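Local coordinates for protein methylmalonyl-CoA carboxyltransferase 5S subunit (Propionibacterium freudenreichii subsp. shermanii, PDB 1RQB) that transfers a carboxyl group from the biotin of the 1.3S subunit to pyruvate, forming oxaloacetate in a cobalt-dependent reaction, at residues Asn141-Met146 against Val178-Gln183; His148-Val153 against Lys158-Thr163; Ala212-Tyr217 against Thr221-His226; Lys240-Gly245 against Ala269-Gly274. All coordinates share one frame; numbering follows the deposited sequence.

Contact 1: residues Asn141-Met146 against Val178-Gln183; sequences NDPRNM and VKLAGQ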
loop_
_atom_site.group_PDB
_atom_site.type_symbol
_atom_site.label_atom_id
_atom_site.label_comp_id
_atom_site.label_asym_id
_atom_site.label_seq_id
_atom_site.Cartn_x
_atom_site.Cartn_y
_atom_site.Cartn_z
ATOM N N ASN A 141 -19.363 -16.255 13.556
ATOM C CA ASN A 141 -20.230 -15.135 13.952
ATOM C C ASN A 141 -21.423 -15.622 14.777
ATOM O O ASN A 141 -22.493 -15.017 14.734
ATOM C CB ASN A 141 -20.757 -14.347 12.743
ATOM C CG ASN A 141 -19.758 -13.336 12.222
ATOM O OD1 ASN A 141 -18.887 -12.870 12.955
ATOM N ND2 ASN A 141 -19.888 -12.982 10.952
ATOM N N ASP A 142 -21.254 -16.713 15.517
ATOM C CA ASP A 142 -22.327 -17.213 16.390
ATOM C C ASP A 142 -22.181 -16.499 17.737
ATOM O O ASP A 142 -21.253 -16.769 18.497
ATOM C CB ASP A 142 -22.184 -18.731 16.572
ATOM C CG ASP A 142 -23.319 -19.342 17.388
ATOM O OD1 ASP A 142 -24.078 -18.592 18.048
ATOM O OD2 ASP A 142 -23.438 -20.589 17.372
ATOM N N PRO A 143 -23.095 -15.570 18.051
ATOM C CA PRO A 143 -23.034 -14.821 19.310
ATOM C C PRO A 143 -23.022 -15.681 20.575
ATOM O O PRO A 143 -22.465 -15.283 21.598
ATOM C CB PRO A 143 -24.275 -13.923 19.247
ATOM C CG PRO A 143 -24.572 -13.825 17.786
ATOM C CD PRO A 143 -24.310 -15.218 17.299
ATOM N N ARG A 144 -23.635 -16.857 20.504
ATOM C CA ARG A 144 -23.697 -17.746 21.675
ATOM C C ARG A 144 -22.293 -18.180 22.100
ATOM O O ARG A 144 -22.044 -18.399 23.284
ATOM C CB ARG A 144 -24.548 -18.969 21.354
ATOM C CG ARG A 144 -25.950 -18.598 20.916
ATOM C CD ARG A 144 -26.745 -19.838 20.568
ATOM N NE ARG A 144 -26.075 -20.615 19.531
ATOM C CZ ARG A 144 -26.493 -21.803 19.107
ATOM N NH1 ARG A 144 -27.584 -22.354 19.631
ATOM N NH2 ARG A 144 -25.816 -22.446 18.164
ATOM N N ASN A 145 -21.377 -18.310 21.140
ATOM C CA ASN A 145 -19.998 -18.714 21.453
ATOM C C ASN A 145 -19.214 -17.548 22.061
ATOM O O ASN A 145 -18.123 -17.741 22.595
ATOM C CB ASN A 145 -19.261 -19.191 20.199
ATOM C CG ASN A 145 -19.775 -20.516 19.692
ATOM O OD1 ASN A 145 -20.336 -21.302 20.453
ATOM N ND2 ASN A 145 -19.569 -20.782 18.411
HETATM N N MSE A 146 -19.771 -16.346 22.000
HETATM C CA MSE A 146 -19.067 -15.174 22.539
HETATM C C MSE A 146 -19.644 -14.740 23.888
HETATM O O MSE A 146 -18.958 -14.102 24.686
HETATM C CB MSE A 146 -19.196 -13.990 21.562
HETATM C CG MSE A 146 -18.621 -14.236 20.167
HETATM SE SE MSE A 146 -18.738 -12.630 19.054
HETATM C CE MSE A 146 -20.004 -13.236 17.702
ATOM N N VAL A 178 -26.453 -5.465 11.002
ATOM C CA VAL A 178 -27.146 -4.605 11.972
ATOM C C VAL A 178 -27.800 -5.482 13.043
ATOM O O VAL A 178 -27.822 -5.133 14.223
ATOM C CB VAL A 178 -28.229 -3.737 11.269
ATOM C CG1 VAL A 178 -29.095 -3.023 12.295
ATOM C CG2 VAL A 178 -27.562 -2.711 10.370
ATOM N N LYS A 179 -28.331 -6.628 12.620
ATOM C CA LYS A 179 -28.970 -7.574 13.546
ATOM C C LYS A 179 -27.925 -8.127 14.516
ATOM O O LYS A 179 -28.162 -8.208 15.720
ATOM C CB LYS A 179 -29.611 -8.734 12.768
ATOM C CG LYS A 179 -30.101 -9.892 13.652
ATOM C CD LYS A 179 -30.615 -11.052 12.804
ATOM C CE LYS A 179 -30.921 -12.278 13.650
ATOM N NZ LYS A 179 -31.878 -12.007 14.754
ATOM N N LEU A 180 -26.771 -8.519 13.980
ATOM C CA LEU A 180 -25.689 -9.078 14.805
ATOM C C LEU A 180 -25.212 -8.036 15.818
ATOM O O LEU A 180 -24.984 -8.350 16.984
ATOM C CB LEU A 180 -24.508 -9.519 13.929
ATOM C CG LEU A 180 -24.231 -11.017 13.837
ATOM C CD1 LEU A 180 -22.948 -11.232 13.037
ATOM C CD2 LEU A 180 -24.085 -11.608 15.243
ATOM N N ALA A 181 -25.045 -6.796 15.368
ATOM C CA ALA A 181 -24.610 -5.729 16.282
ATOM C C ALA A 181 -25.584 -5.641 17.460
ATOM O O ALA A 181 -25.175 -5.468 18.606
ATOM C CB ALA A 181 -24.561 -4.393 15.545
ATOM N N GLY A 182 -26.877 -5.755 17.167
ATOM C CA GLY A 182 -27.889 -5.675 18.216
ATOM C C GLY A 182 -27.768 -6.806 19.222
ATOM O O GLY A 182 -27.929 -6.601 20.425
ATOM N N GLN A 183 -27.490 -8.008 18.730
ATOM C CA GLN A 183 -27.332 -9.168 19.618
ATOM C C GLN A 183 -26.099 -8.979 20.503
ATOM O O GLN A 183 -26.099 -9.364 21.670
ATOM C CB GLN A 183 -27.198 -10.452 18.803
ATOM C CG GLN A 183 -28.443 -10.779 17.993
ATOM C CD GLN A 183 -28.229 -11.929 17.041
ATOM O OE1 GLN A 183 -27.420 -11.849 16.118
ATOM N NE2 GLN A 183 -28.961 -13.010 17.255
#
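Leu180 reaches out from helix 174-186 and spreads its two methyl branches over Asn141 and Pro143. The CD2 branch meets the proline ring: Leu180 CD2 lies 3.4 Å from Pro143 CG, tighter than usual for two carbons. The two side chains cross at about a right angle. The CD1 branch turns to Asn141. Leu180 CD1 lies 3.8 Å from Asn141 CB, with CG of the same residue almost as near. Leu180 CD2 also comes within 3.8 Å of Asn141 O, so one leucine covers both the side chain and the carbonyl of Asn141.

Both segments belong to the TIM barrel of the carboxyltransferase domain. Asn141 and Asp142 belong to the loop between strand 133-136 and helix 144-155, and helix 174-186 is the next helix in the chain. The contact therefore joins the loop leading into one outer helix to the next outer helix. The amide of Asn141 has its polar partner outside the contact, because OD1 accepts a hydrogen bond from Cys165 N. Gln183 adds a smaller touch at the border, with Gln183 OE1 3.8 Å from Pro143 CG.

The turn that carries Pro143 is held from behind. Asp142 OD1 accepts from Arg144 N at 3.0 Å, a capping bond that comes from above the carboxylate plane. Arg144 also grips the carboxylate side-on, with NE on OD1 and NH2 on OD2. The salt bridge from Arg144 NH2 to Asp142 OD2 is 3.1 Å long and lies in the guanidinium plane.

Contact 2: residues His148-Val153 against Lys158-Thr163; sequences HAMAAV and KHAQGT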
loop_
_atom_site.group_PDB
_atom_site.type_symbol
_atom_site.label_atom_id
_atom_site.label_comp_id
_atom_site.label_asym_id
_atom_site.label_seq_id
_atom_site.Cartn_x
_atom_site.Cartn_y
_atom_site.Cartn_z
ATOM N N HIS A 148 -20.434 -16.085 26.898
ATOM C CA HIS A 148 -19.853 -16.302 28.231
ATOM C C HIS A 148 -18.559 -15.515 28.448
ATOM O O HIS A 148 -18.327 -14.993 29.538
ATOM C CB HIS A 148 -19.592 -17.776 28.500
ATOM C CG HIS A 148 -19.367 -18.070 29.952
ATOM N ND1 HIS A 148 -20.363 -17.942 30.897
ATOM C CD2 HIS A 148 -18.246 -18.413 30.631
ATOM C CE1 HIS A 148 -19.865 -18.193 32.095
ATOM N NE2 HIS A 148 -18.582 -18.480 31.961
ATOM N N ALA A 149 -17.701 -15.449 27.435
ATOM C CA ALA A 149 -16.428 -14.725 27.575
ATOM C C ALA A 149 -16.716 -13.252 27.872
ATOM O O ALA A 149 -16.079 -12.629 28.721
ATOM C CB ALA A 149 -15.605 -14.845 26.278
HETATM N N MSE A 150 -17.710 -12.704 27.194
HETATM C CA MSE A 150 -18.020 -11.283 27.393
HETATM C C MSE A 150 -18.617 -11.015 28.775
HETATM O O MSE A 150 -18.396 -9.946 29.341
HETATM C CB MSE A 150 -18.931 -10.797 26.295
HETATM C CG MSE A 150 -18.180 -10.838 25.011
HETATM SE SE MSE A 150 -18.814 -9.470 23.945
HETATM C CE MSE A 150 -20.071 -10.575 23.145
ATOM N N ALA A 151 -19.378 -11.962 29.304
ATOM C CA ALA A 151 -19.932 -11.772 30.652
ATOM C C ALA A 151 -18.773 -11.784 31.651
ATOM O O ALA A 151 -18.767 -11.046 32.635
ATOM C CB ALA A 151 -20.916 -12.889 30.986
ATOM N N ALA A 152 -17.790 -12.640 31.381
ATOM C CA ALA A 152 -16.612 -12.740 32.254
ATOM C C ALA A 152 -15.813 -11.436 32.179
ATOM O O ALA A 152 -15.239 -10.986 33.169
ATOM C CB ALA A 152 -15.751 -13.923 31.834
ATOM N N VAL A 153 -15.778 -10.815 31.005
ATOM C CA VAL A 153 -15.040 -9.551 30.872
ATOM C C VAL A 153 -15.743 -8.459 31.683
ATOM O O VAL A 153 -15.095 -7.657 32.355
ATOM C CB VAL A 153 -14.916 -9.137 29.383
ATOM C CG1 VAL A 153 -14.362 -7.724 29.266
ATOM C CG2 VAL A 153 -13.998 -10.118 28.665
ATOM N N LYS A 158 -13.808 -4.949 32.915
ATOM C CA LYS A 158 -13.031 -4.493 31.753
ATOM C C LYS A 158 -13.958 -4.167 30.580
ATOM O O LYS A 158 -15.177 -4.302 30.677
ATOM C CB LYS A 158 -11.995 -5.556 31.372
ATOM C CG LYS A 158 -11.048 -5.874 32.532
ATOM C CD LYS A 158 -10.366 -4.615 33.065
ATOM C CE LYS A 158 -9.442 -4.942 34.241
ATOM N NZ LYS A 158 -8.812 -3.718 34.838
ATOM N N HIS A 159 -13.360 -3.735 29.472
ATOM C CA HIS A 159 -14.111 -3.320 28.277
ATOM C C HIS A 159 -14.339 -4.521 27.358
ATOM O O HIS A 159 -13.384 -5.120 26.865
ATOM C CB HIS A 159 -13.312 -2.243 27.530
ATOM C CG HIS A 159 -14.015 -1.675 26.335
ATOM N ND1 HIS A 159 -14.417 -0.359 26.268
ATOM C CD2 HIS A 159 -14.378 -2.241 25.157
ATOM C CE1 HIS A 159 -14.998 -0.138 25.100
ATOM N NE2 HIS A 159 -14.985 -1.264 24.408
ATOM N N ALA A 160 -15.603 -4.858 27.111
ATOM C CA ALA A 160 -15.922 -6.003 26.247
ATOM C C ALA A 160 -16.277 -5.494 24.849
ATOM O O ALA A 160 -17.248 -4.763 24.660
ATOM C CB ALA A 160 -17.091 -6.795 26.819
ATOM N N GLN A 161 -15.479 -5.888 23.872
ATOM C CA GLN A 161 -15.731 -5.466 22.488
ATOM C C GLN A 161 -16.218 -6.678 21.691
ATOM O O GLN A 161 -15.447 -7.590 21.395
ATOM C CB GLN A 161 -14.445 -4.885 21.894
ATOM C CG GLN A 161 -14.610 -4.324 20.507
ATOM C CD GLN A 161 -13.424 -3.461 20.097
ATOM O OE1 GLN A 161 -12.491 -3.931 19.449
ATOM N NE2 GLN A 161 -13.450 -2.201 20.493
ATOM N N GLY A 162 -17.515 -6.684 21.374
ATOM C CA GLY A 162 -18.110 -7.783 20.623
ATOM C C GLY A 162 -17.696 -7.627 19.176
ATOM O O GLY A 162 -17.726 -6.518 18.646
ATOM N N THR A 163 -17.375 -8.729 18.515
ATOM C CA THR A 163 -16.855 -8.637 17.143
ATOM C C THR A 163 -17.768 -9.284 16.104
ATOM O O THR A 163 -18.364 -10.338 16.326
ATOM C CB THR A 163 -15.512 -9.360 17.031
ATOM O OG1 THR A 163 -14.600 -8.807 17.980
ATOM C CG2 THR A 163 -14.941 -9.222 15.629
#
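Helix 148-153 and strand 159-163 run nearly antiparallel, with 157° between their directions, and their axes approach to 7.9 Å. The chain reverses between Val153 and Lys158, and one backbone bond ties the ends of this turn. Lys158 N donates to Val153 O at 3.1 Å, with an N-H...O angle of 159°.

Val153 has the largest share of the buried surface. Its CG1 branch stands anti to the backbone N (chi1 171°) and makes the contacts with the strand. Val153 CG1 lies 3.8 Å from Ala160 CB and 3.7 Å from His159 O. Lys158 CB packs on the same methyl, while the rest of the lysine chain leads away from the helix. One turn earlier, Met150, present as selenomethionine, bends at chi2 and chi3. This brings Met150 SE to 3.8 Å from Gly162 CA, over the strand backbone. Met150 SE also lies 4.3 Å from Ala160 CB. Ala160 is thus met by Val153 and by Met150, two residues three apart on the helix. His159 and Gln161 start on the other side of the strand, their CB atoms turned away from the helix. Their polar ends bond to Ser191, and Gln161 also holds Arg135.

This is the closing half of a beta-alpha-beta unit of the TIM barrel, made of strand 133-136, helix 144-155 and strand 159-163. Strand 159-163 lies between strands 133-136 and 191-193, parallel to both. Phe134 and Val136 of strand 133-136 extend the apolar layer under the helix, and helix 116-128 packs against it through Val123.

Contact 3: residues Ala212-Tyr217 against Thr221-His226; sequences AIKDTY and TQINLH. With CO (cobalt (II) ion), chain B.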
loop_
_atom_site.group_PDB
_atom_site.type_symbol
_atom_site.label_atom_id
_atom_site.label_comp_id
_atom_site.label_asym_id
_atom_site.label_seq_id
_atom_site.Cartn_x
_atom_site.Cartn_y
_atom_site.Cartn_z
ATOM N N ALA A 212 -25.672 2.330 9.100
ATOM C CA ALA A 212 -26.890 1.609 9.501
ATOM C C ALA A 212 -26.848 1.236 10.983
ATOM O O ALA A 212 -27.870 1.277 11.667
ATOM C CB ALA A 212 -27.089 0.359 8.636
ATOM N N ILE A 213 -25.678 0.862 11.486
ATOM C CA ILE A 213 -25.561 0.495 12.905
ATOM C C ILE A 213 -25.785 1.735 13.773
ATOM O O ILE A 213 -26.542 1.695 14.744
ATOM C CB ILE A 213 -24.172 -0.130 13.211
ATOM C CG1 ILE A 213 -24.066 -1.495 12.514
ATOM C CG2 ILE A 213 -24.000 -0.327 14.727
ATOM C CD1 ILE A 213 -22.700 -2.210 12.677
ATOM N N LYS A 214 -25.138 2.837 13.398
ATOM C CA LYS A 214 -25.262 4.106 14.130
ATOM C C LYS A 214 -26.709 4.604 14.101
ATOM O O LYS A 214 -27.221 5.077 15.114
ATOM C CB LYS A 214 -24.359 5.184 13.510
ATOM C CG LYS A 214 -22.832 5.012 13.720
ATOM C CD LYS A 214 -22.443 5.341 15.139
ATOM C CE LYS A 214 -20.941 5.221 15.350
ATOM N NZ LYS A 214 -20.504 5.915 16.590
ATOM N N ASP A 215 -27.361 4.522 12.937
ATOM C CA ASP A 215 -28.745 5.001 12.794
ATOM C C ASP A 215 -29.707 4.134 13.609
ATOM O O ASP A 215 -30.696 4.630 14.147
ATOM C CB ASP A 215 -29.220 4.957 11.335
ATOM C CG ASP A 215 -28.616 6.057 10.465
ATOM O OD1 ASP A 215 -28.236 7.119 11.002
ATOM O OD2 ASP A 215 -28.546 5.863 9.228
ATOM N N THR A 216 -29.418 2.841 13.695
ATOM C CA THR A 216 -30.305 1.899 14.391
ATOM C C THR A 216 -30.093 1.899 15.906
ATOM O O THR A 216 -31.060 1.851 16.664
ATOM C CB THR A 216 -30.094 0.466 13.879
ATOM O OG1 THR A 216 -30.379 0.423 12.479
ATOM C CG2 THR A 216 -31.005 -0.510 14.607
ATOM N N TYR A 217 -28.849 1.976 16.364
ATOM C CA TYR A 217 -28.622 1.880 17.813
ATOM C C TYR A 217 -28.183 3.204 18.441
ATOM O O TYR A 217 -28.053 3.286 19.662
ATOM C CB TYR A 217 -27.614 0.769 18.085
ATOM C CG TYR A 217 -28.127 -0.554 17.592
ATOM C CD1 TYR A 217 -27.613 -1.143 16.441
ATOM C CD2 TYR A 217 -29.184 -1.204 18.254
ATOM C CE1 TYR A 217 -28.133 -2.343 15.958
ATOM C CE2 TYR A 217 -29.713 -2.405 17.774
ATOM C CZ TYR A 217 -29.182 -2.964 16.630
ATOM O OH TYR A 217 -29.706 -4.132 16.137
ATOM N N THR A 221 -23.266 4.494 20.041
ATOM C CA THR A 221 -22.751 3.135 19.814
ATOM C C THR A 221 -21.303 3.221 19.327
ATOM O O THR A 221 -21.040 3.746 18.247
ATOM C CB THR A 221 -23.587 2.388 18.747
ATOM O OG1 THR A 221 -24.973 2.415 19.116
ATOM C CG2 THR A 221 -23.144 0.942 18.641
ATOM N N GLN A 222 -20.363 2.715 20.125
ATOM C CA GLN A 222 -18.943 2.771 19.745
ATOM C C GLN A 222 -18.602 1.637 18.777
ATOM O O GLN A 222 -18.830 0.462 19.061
ATOM C CB GLN A 222 -18.010 2.670 20.964
ATOM C CG GLN A 222 -16.539 2.576 20.525
ATOM C CD GLN A 222 -15.528 2.556 21.662
ATOM O OE1 GLN A 222 -14.387 2.137 21.471
ATOM N NE2 GLN A 222 -15.934 3.027 22.839
ATOM N N ILE A 223 -18.051 2.010 17.630
ATOM C CA ILE A 223 -17.654 1.020 16.620
ATOM C C ILE A 223 -16.173 1.210 16.287
ATOM O O ILE A 223 -15.720 2.327 16.045
ATOM C CB ILE A 223 -18.471 1.173 15.326
ATOM C CG1 ILE A 223 -19.967 1.016 15.625
ATOM C CG2 ILE A 223 -18.046 0.115 14.334
ATOM C CD1 ILE A 223 -20.873 1.455 14.485
ATOM N N ASN A 224 -15.432 0.106 16.317
ATOM C CA ASN A 224 -13.999 0.076 15.990
ATOM C C ASN A 224 -13.846 -0.724 14.694
ATOM O O ASN A 224 -14.371 -1.830 14.583
ATOM C CB ASN A 224 -13.204 -0.630 17.094
ATOM C CG ASN A 224 -13.090 0.184 18.384
ATOM O OD1 ASN A 224 -12.085 0.102 19.090
ATOM N ND2 ASN A 224 -14.119 0.945 18.704
ATOM N N LEU A 225 -13.145 -0.181 13.703
ATOM C CA LEU A 225 -12.997 -0.917 12.438
ATOM C C LEU A 225 -11.583 -1.488 12.326
ATOM O O LEU A 225 -10.593 -0.778 12.509
ATOM C CB LEU A 225 -13.296 0.012 11.252
ATOM C CG LEU A 225 -13.110 -0.562 9.849
ATOM C CD1 LEU A 225 -14.072 -1.730 9.633
ATOM C CD2 LEU A 225 -13.354 0.540 8.818
ATOM N N HIS A 226 -11.514 -2.788 12.035
ATOM C CA HIS A 226 -10.248 -3.521 11.884
ATOM C C HIS A 226 -10.176 -4.073 10.459
ATOM O O HIS A 226 -10.836 -5.060 10.134
ATOM C CB HIS A 226 -10.192 -4.689 12.885
ATOM C CG HIS A 226 -8.931 -5.499 12.812
ATOM N ND1 HIS A 226 -7.766 -5.133 13.451
ATOM C CD2 HIS A 226 -8.651 -6.652 12.155
ATOM C CE1 HIS A 226 -6.822 -6.023 13.190
ATOM N NE2 HIS A 226 -7.335 -6.957 12.406
HETATM CO CO CO B . -6.408 -8.883 11.982
HETATM O O HOH W 1 -5.403 -10.908 11.863
#
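Lys214 folds back from its helix to reach Thr221. Its chain bends at chi2 (-74°) and then runs extended, which carries Lys214 NZ to 2.8 Å from Thr221 O. The nitrogen also bonds to Gln219 O and forms a salt bridge with Asp247, which would probably favour its charged state in this buried place. On the way, Lys214 CE passes 3.9 Å from Ile223 CD1, the two side chains running in opposite directions.

Ile213 supplies the apolar part. Ile213 CG2, anti to the backbone N, packs on Ile223 CD1 at 3.6 Å. Thr221 OG1 lies 3.3 Å from Tyr217 CB, and this hydroxyl bonds to Gly218 O. Tyr217 sends its ring away from the strand, to a hydrogen bond between OH and Val178 O. Thr216 CG2 sits 3.6 Å above one face of the Tyr217 ring, over its centre.

At the far end, His226 NE2 binds the cobalt ion at 2.2 Å, well beyond the helix. Asp34, His228 and the carboxylated Lys195 complete the protein ligands, and a water also binds the metal. Helix 203-217 packs on helix 174-186, and strand 223-225 lies in the barrel between strands 191-193 and 248-251.

Contact 4: residues Lys240-Gly245 against Ala269-Gly274; sequences KAIEAG and AEMLEG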
loop_
_atom_site.group_PDB
_atom_site.type_symbol
_atom_site.label_atom_id
_atom_site.label_comp_id
_atom_site.label_asym_id
_atom_site.label_seq_id
_atom_site.Cartn_x
_atom_site.Cartn_y
_atom_site.Cartn_z
ATOM N N LYS A 240 -14.148 6.214 4.299
ATOM C CA LYS A 240 -15.616 6.153 4.211
ATOM C C LYS A 240 -16.224 5.781 5.565
ATOM O O LYS A 240 -17.308 6.251 5.913
ATOM C CB LYS A 240 -16.058 5.136 3.138
ATOM C CG LYS A 240 -15.849 5.660 1.730
ATOM C CD LYS A 240 -16.694 6.900 1.556
ATOM C CE LYS A 240 -16.495 7.559 0.213
ATOM N NZ LYS A 240 -17.194 8.876 0.205
ATOM N N ALA A 241 -15.533 4.938 6.329
ATOM C CA ALA A 241 -16.053 4.546 7.647
ATOM C C ALA A 241 -16.032 5.765 8.572
ATOM O O ALA A 241 -16.930 5.955 9.390
ATOM C CB ALA A 241 -15.211 3.406 8.242
ATOM N N ILE A 242 -15.010 6.596 8.431
ATOM C CA ILE A 242 -14.907 7.812 9.250
ATOM C C ILE A 242 -16.030 8.772 8.847
ATOM O O ILE A 242 -16.651 9.409 9.695
ATOM C CB ILE A 242 -13.512 8.463 9.078
ATOM C CG1 ILE A 242 -12.469 7.587 9.788
ATOM C CG2 ILE A 242 -13.511 9.909 9.637
ATOM C CD1 ILE A 242 -11.027 7.940 9.454
ATOM N N GLU A 243 -16.321 8.866 7.555
ATOM C CA GLU A 243 -17.425 9.737 7.127
ATOM C C GLU A 243 -18.749 9.206 7.683
ATOM O O GLU A 243 -19.661 9.980 7.970
ATOM C CB GLU A 243 -17.482 9.838 5.589
ATOM C CG GLU A 243 -16.245 10.535 4.989
ATOM C CD GLU A 243 -16.229 10.575 3.452
ATOM O OE1 GLU A 243 -16.814 9.671 2.813
ATOM O OE2 GLU A 243 -15.607 11.512 2.886
ATOM N N ALA A 244 -18.851 7.891 7.865
ATOM C CA ALA A 244 -20.097 7.298 8.373
ATOM C C ALA A 244 -20.175 7.397 9.898
ATOM O O ALA A 244 -21.204 7.070 10.487
ATOM C CB ALA A 244 -20.215 5.848 7.931
ATOM N N GLY A 245 -19.092 7.823 10.542
ATOM C CA GLY A 245 -19.113 7.972 11.993
ATOM C C GLY A 245 -18.359 6.968 12.858
ATOM O O GLY A 245 -18.576 6.919 14.070
ATOM N N ALA A 269 -3.328 8.994 9.731
ATOM C CA ALA A 269 -3.414 10.263 10.470
ATOM C C ALA A 269 -3.228 11.452 9.524
ATOM O O ALA A 269 -3.967 12.433 9.601
ATOM C CB ALA A 269 -2.354 10.315 11.586
ATOM N N GLU A 270 -2.246 11.370 8.626
ATOM C CA GLU A 270 -1.955 12.491 7.719
ATOM C C GLU A 270 -3.059 12.739 6.688
ATOM O O GLU A 270 -3.318 13.884 6.322
ATOM C CB GLU A 270 -0.639 12.252 6.974
ATOM C CG GLU A 270 0.578 12.203 7.870
ATOM C CD GLU A 270 1.238 13.562 8.067
ATOM O OE1 GLU A 270 0.623 14.608 7.744
ATOM O OE2 GLU A 270 2.386 13.577 8.555
HETATM N N MSE A 271 -3.724 11.693 6.224
HETATM C CA MSE A 271 -4.734 11.849 5.167
HETATM C C MSE A 271 -5.943 12.668 5.631
HETATM O O MSE A 271 -6.713 13.138 4.797
HETATM C CB MSE A 271 -5.239 10.487 4.694
HETATM C CG MSE A 271 -6.136 9.770 5.694
HETATM SE SE MSE A 271 -6.791 8.007 5.074
HETATM C CE MSE A 271 -8.275 7.741 6.299
ATOM N N LEU A 272 -6.132 12.860 6.934
ATOM C CA LEU A 272 -7.324 13.574 7.415
ATOM C C LEU A 272 -7.165 15.098 7.432
ATOM O O LEU A 272 -8.142 15.808 7.666
ATOM C CB LEU A 272 -7.679 13.107 8.835
ATOM C CG LEU A 272 -8.024 11.626 8.984
ATOM C CD1 LEU A 272 -8.316 11.307 10.461
ATOM C CD2 LEU A 272 -9.230 11.305 8.115
ATOM N N GLU A 273 -5.967 15.618 7.170
ATOM C CA GLU A 273 -5.737 17.068 7.261
ATOM C C GLU A 273 -6.690 17.865 6.369
ATOM O O GLU A 273 -6.775 17.642 5.161
ATOM C CB GLU A 273 -4.281 17.411 6.919
ATOM C CG GLU A 273 -3.976 18.906 6.999
ATOM C CD GLU A 273 -2.490 19.225 6.862
ATOM O OE1 GLU A 273 -1.773 18.465 6.176
ATOM O OE2 GLU A 273 -2.046 20.249 7.433
ATOM N N GLY A 274 -7.400 18.803 6.998
ATOM C CA GLY A 274 -8.353 19.655 6.306
ATOM C C GLY A 274 -9.749 19.107 6.045
ATOM O O GLY A 274 -10.581 19.819 5.486
#
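Ile242 points from helix 234-243 toward Met271 and Leu272 at the end of helix 265-271. Both helices lie on the outside of the TIM barrel, and strand 248-251 comes between them in the chain. The contact is small and wholly apolar, and it lies away from the metal site.

The isoleucine side chain starts at CB, which faces the other segment, but neither CB nor CG2 meets it closely. CG1 stands anti to the carbonyl carbon (chi1 -72°), and the chain continues extended to CD1 (chi2 168°). This terminal methyl does the touching. Ile242 CD1 lies 4.0 Å from Leu272 CD2 and 4.2 Å from Met271 CE, meeting each side chain tip to tip. Met271, present as selenomethionine, extends its chain beyond CG to bring its terminal methyl there. Leu272 does not start toward Ile242, but its CD2 ends nearer. Met239, one turn before Ile242, also packs on both Met271 and Leu272.

The end of the first helix is closed by a Schellman motif. Gly245 has positive phi, and Gly245 N bonds to Ile242 O at 3.0 Å.

The neighbouring subunit lies close by. Val236 of that subunit packs on Met271, and its Lys202 forms salt bridges with Glu270 and Glu273. Glu243 OE2 pairs with Lys240 of the second subunit, while Glu243 OE1 accepts from Lys240 NZ of its own chain at 2.8 Å, on its syn lone pair.

All four contacts lie in one TIM barrel; contacts 2 and 3 join outer helices to its strands, and contact 4 joins outer helices to each other. Contacts 1 and 2 share helix 144-155; Met146 SE touches Thr163 O at 3.6 Å. Contact 1 meets contact 3 where Val178 CG2 packs on Ala212 CB at 3.6 Å. Contacts 2 and 3 are linked by a weak hydrogen bond from Gln161 NE2 to Asn224 OD1. Contact 3 meets contact 4 where Leu225 CD2 packs on Ala241 CB at 3.5 Å. Contact 3 carries the cobalt ligand His226. The side chain of Gln161 is about 11 Å from the metal, and that of Asn141 about 13 Å. Contact 4 faces the dimer partner.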